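Local coordinates for Cag-Z (Helicobacter pylori, PDB 1S2X), which is of unknown function but is encoded by the cag pathogenicity island, which specifies a type IV secretion system, at residues E9-I20 and L83-E94. The protein carries 1 engineered substitution. Numbering follows the deposited sequence.
Sequences ELGFNEAERQKI and LVLASYNRCKQE
Helix 14-20 runs roughly antiparallel to helix 83-94, the two axes approaching to 10.2 Å at 145°, and the loop before it continues along the same helix, with Leu10 CA 5.9 Å from Glu94 CA. Backbone amides of the loop supply much of the polar part of the contact. Glu94, extended beyond CG, turns the syn lone pair of OE1 to Phe12 N (2.6 Å, 166° at the hydrogen) and takes a second, weak and bent bond from Gly11 N. Its other oxygen, OE2, forms a salt bridge with Arg90 one helical turn back, although the modelled distance to NE is suspiciously short. Arg90 bends at chi2, bringing one face of its guanidinium against Glu16: the two planar groups stack 16° apart, with Glu16 CD 3.3 Å above the plane of the Arg90 guanidinium, over its centre. Here charge attraction acts face to face, without an N-H aimed at the carboxylate, while Glu9 O lies at the guanidinium edge. With CG anti to the backbone N, Phe12 carries its ring beside helix 83-94, where Cys91 SG, 3.8 Å from the ring centroid, and Arg17 CG sit off-centre on opposite faces. Farther along, Ile20 pushes CD1 tightly against Ser87 CA and sets CG2 against Ala86 CB and Leu83 CD1. Helix 105-135 touches Ser87, Cys91 and Glu94, and Asn118 from it bonds Gly11 O, placing the N-terminal segment against the long helices of this all-helical protein. For the buried Glu94, the amides and Arg90 would probably favour the ionised form, partly offset by the nearby acids Glu9 and Glu16.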
# COMPACT_ATOMS: atom_id res chain seq x y z
N GLU A 9 14.26 7.97 -22.17
CA GLU A 9 13.69 6.83 -21.46
C GLU A 9 14.18 6.83 -20.02
O GLU A 9 14.16 5.82 -19.32
CB GLU A 9 14.03 5.53 -22.19
CG GLU A 9 12.84 4.97 -22.98
CD GLU A 9 11.74 4.43 -22.08
OE1 GLU A 9 12.04 3.52 -21.27
OE2 GLU A 9 10.58 4.90 -22.17
N LEU A 10 14.61 8.01 -19.57
CA LEU A 10 15.12 8.27 -18.24
C LEU A 10 14.12 9.07 -17.41
O LEU A 10 13.22 9.68 -17.99
CB LEU A 10 16.42 9.07 -18.32
CG LEU A 10 17.64 8.36 -18.90
CD1 LEU A 10 18.89 9.19 -18.67
CD2 LEU A 10 17.77 6.96 -18.30
N GLY A 11 14.30 9.08 -16.09
CA GLY A 11 13.44 9.90 -15.24
C GLY A 11 12.24 9.12 -14.74
O GLY A 11 11.25 9.74 -14.35
N PHE A 12 12.35 7.80 -14.77
CA PHE A 12 11.30 6.88 -14.32
C PHE A 12 9.92 7.32 -14.82
O PHE A 12 9.07 7.65 -14.00
CB PHE A 12 11.33 6.78 -12.80
CG PHE A 12 10.53 5.60 -12.27
CD1 PHE A 12 10.59 4.37 -12.89
CD2 PHE A 12 9.73 5.74 -11.14
CE1 PHE A 12 9.87 3.28 -12.42
CE2 PHE A 12 9.02 4.66 -10.66
CZ PHE A 12 9.08 3.44 -11.30
N ASN A 13 9.77 7.32 -16.13
CA ASN A 13 8.69 7.69 -16.99
C ASN A 13 7.36 7.07 -16.56
O ASN A 13 7.36 6.04 -15.88
CB ASN A 13 8.92 7.21 -18.43
CG ASN A 13 9.76 8.14 -19.28
OD1 ASN A 13 9.93 9.32 -18.96
ND2 ASN A 13 10.29 7.62 -20.38
N GLU A 14 6.26 7.68 -16.99
CA GLU A 14 4.95 7.09 -16.77
C GLU A 14 4.91 5.70 -17.41
O GLU A 14 4.27 4.78 -16.90
CB GLU A 14 3.86 8.00 -17.33
CG GLU A 14 4.33 9.20 -18.11
CD GLU A 14 4.82 10.36 -17.28
OE1 GLU A 14 4.02 10.92 -16.49
OE2 GLU A 14 6.01 10.72 -17.42
N ALA A 15 5.60 5.52 -18.53
CA ALA A 15 5.57 4.22 -19.19
C ALA A 15 6.35 3.17 -18.41
O ALA A 15 6.01 1.99 -18.36
CB ALA A 15 6.12 4.33 -20.60
N GLU A 16 7.44 3.62 -17.79
CA GLU A 16 8.26 2.68 -17.02
C GLU A 16 7.52 2.31 -15.74
O GLU A 16 7.56 1.20 -15.22
CB GLU A 16 9.62 3.32 -16.74
CG GLU A 16 10.82 2.45 -17.03
CD GLU A 16 10.92 1.96 -18.46
OE1 GLU A 16 10.74 2.76 -19.39
OE2 GLU A 16 11.18 0.76 -18.64
N ARG A 17 6.81 3.31 -15.21
CA ARG A 17 6.01 3.11 -14.02
C ARG A 17 4.87 2.14 -14.29
O ARG A 17 4.61 1.26 -13.46
CB ARG A 17 5.51 4.48 -13.56
CG ARG A 17 6.65 5.27 -12.90
CD ARG A 17 6.12 6.57 -12.32
NE ARG A 17 5.08 7.12 -13.17
CZ ARG A 17 5.11 8.35 -13.67
NH1 ARG A 17 4.11 8.77 -14.44
NH2 ARG A 17 6.14 9.14 -13.38
N GLN A 18 4.23 2.29 -15.43
CA GLN A 18 3.08 1.46 -15.82
C GLN A 18 3.51 0.02 -16.05
O GLN A 18 2.74 -0.92 -15.91
CB GLN A 18 2.41 2.05 -17.06
CG GLN A 18 1.13 1.39 -17.52
CD GLN A 18 0.00 1.33 -16.52
OE1 GLN A 18 -0.33 2.28 -15.81
NE2 GLN A 18 -0.66 0.18 -16.42
N LYS A 19 4.78 -0.16 -16.40
CA LYS A 19 5.28 -1.51 -16.65
C LYS A 19 5.39 -2.27 -15.34
O LYS A 19 5.13 -3.47 -15.24
CB LYS A 19 6.63 -1.47 -17.36
CG LYS A 19 6.71 -0.67 -18.64
CD LYS A 19 5.77 -1.21 -19.71
CE LYS A 19 6.51 -2.06 -20.75
NZ LYS A 19 5.61 -3.02 -21.42
N ILE A 20 5.80 -1.54 -14.31
CA ILE A 20 5.91 -2.14 -12.98
C ILE A 20 4.53 -2.38 -12.39
O ILE A 20 4.30 -3.33 -11.63
CB ILE A 20 6.80 -1.25 -12.10
CG1 ILE A 20 8.22 -1.08 -12.68
CG2 ILE A 20 6.86 -1.74 -10.67
CD1 ILE A 20 9.23 -0.63 -11.65
N LEU A 83 6.73 -4.38 -5.71
CA LEU A 83 6.62 -3.13 -6.45
C LEU A 83 7.73 -2.16 -6.11
O LEU A 83 8.36 -1.57 -6.97
CB LEU A 83 5.27 -2.45 -6.13
CG LEU A 83 5.11 -1.09 -6.83
CD1 LEU A 83 4.00 -1.18 -7.87
CD2 LEU A 83 4.84 0.01 -5.82
N VAL A 84 7.96 -1.97 -4.81
CA VAL A 84 8.99 -1.05 -4.35
C VAL A 84 10.37 -1.47 -4.85
O VAL A 84 11.15 -0.62 -5.28
CB VAL A 84 9.00 -0.93 -2.82
CG1 VAL A 84 10.24 -0.20 -2.32
CG2 VAL A 84 7.73 -0.22 -2.37
N LEU A 85 10.63 -2.78 -4.76
CA LEU A 85 11.91 -3.33 -5.19
C LEU A 85 12.11 -3.09 -6.68
O LEU A 85 13.15 -2.58 -7.10
CB LEU A 85 11.98 -4.81 -4.83
CG LEU A 85 13.32 -5.51 -5.11
CD1 LEU A 85 14.44 -4.89 -4.29
CD2 LEU A 85 13.20 -7.00 -4.84
N ALA A 86 11.09 -3.47 -7.44
CA ALA A 86 11.10 -3.40 -8.89
C ALA A 86 11.30 -1.96 -9.38
O ALA A 86 11.96 -1.79 -10.41
CB ALA A 86 9.84 -3.96 -9.52
N SER A 87 10.73 -1.01 -8.66
CA SER A 87 10.81 0.42 -8.90
C SER A 87 12.23 0.92 -8.61
O SER A 87 12.78 1.73 -9.35
CB SER A 87 9.79 1.18 -8.04
OG SER A 87 8.46 1.03 -8.51
N TYR A 88 12.80 0.41 -7.52
CA TYR A 88 14.15 0.72 -7.09
C TYR A 88 15.19 0.26 -8.10
O TYR A 88 16.12 0.99 -8.41
CB TYR A 88 14.47 0.05 -5.76
CG TYR A 88 15.89 0.22 -5.29
CD1 TYR A 88 16.75 -0.87 -5.22
CD2 TYR A 88 16.38 1.46 -4.92
CE1 TYR A 88 18.06 -0.73 -4.79
CE2 TYR A 88 17.68 1.61 -4.49
CZ TYR A 88 18.51 0.52 -4.43
OH TYR A 88 19.81 0.68 -4.00
N ASN A 89 14.97 -0.95 -8.58
CA ASN A 89 15.82 -1.63 -9.54
C ASN A 89 15.79 -0.90 -10.88
O ASN A 89 16.84 -0.81 -11.53
CB ASN A 89 15.36 -3.07 -9.70
CG ASN A 89 15.80 -3.96 -8.55
OD1 ASN A 89 15.32 -5.10 -8.43
ND2 ASN A 89 16.70 -3.48 -7.71
N ARG A 90 14.64 -0.38 -11.28
CA ARG A 90 14.52 0.43 -12.50
C ARG A 90 15.22 1.77 -12.34
O ARG A 90 16.02 2.21 -13.17
CB ARG A 90 13.05 0.62 -12.84
CG ARG A 90 12.74 1.46 -14.07
CD ARG A 90 13.66 1.14 -15.24
NE ARG A 90 13.69 2.25 -16.21
CZ ARG A 90 14.07 2.12 -17.47
NH1 ARG A 90 14.07 3.17 -18.27
NH2 ARG A 90 14.46 0.94 -17.95
N CYS A 91 14.93 2.48 -11.25
CA CYS A 91 15.56 3.78 -11.04
C CYS A 91 17.07 3.69 -10.84
O CYS A 91 17.79 4.62 -11.24
CB CYS A 91 14.92 4.48 -9.83
SG CYS A 91 13.15 4.81 -10.07
N LYS A 92 17.56 2.62 -10.24
CA LYS A 92 18.99 2.50 -9.99
C LYS A 92 19.78 2.37 -11.30
O LYS A 92 20.84 2.98 -11.40
CB LYS A 92 19.32 1.32 -9.07
CG LYS A 92 20.63 1.51 -8.33
CD LYS A 92 20.59 0.85 -6.96
CE LYS A 92 21.94 0.31 -6.52
NZ LYS A 92 22.47 -0.70 -7.48
N GLN A 93 19.23 1.60 -12.21
CA GLN A 93 19.72 1.33 -13.55
C GLN A 93 19.67 2.62 -14.37
O GLN A 93 20.64 3.00 -15.02
CB GLN A 93 18.89 0.25 -14.24
CG GLN A 93 18.77 0.40 -15.75
CD GLN A 93 18.44 -0.90 -16.45
OE1 GLN A 93 18.20 -0.94 -17.66
NE2 GLN A 93 18.45 -2.00 -15.69
N GLU A 94 18.53 3.29 -14.30
CA GLU A 94 18.41 4.60 -14.95
C GLU A 94 19.50 5.51 -14.40
O GLU A 94 20.28 6.10 -15.16
CB GLU A 94 17.03 5.21 -14.74
CG GLU A 94 15.92 4.56 -15.56
CD GLU A 94 14.62 5.35 -15.58
OE1 GLU A 94 14.61 6.57 -15.33
OE2 GLU A 94 13.58 4.72 -15.86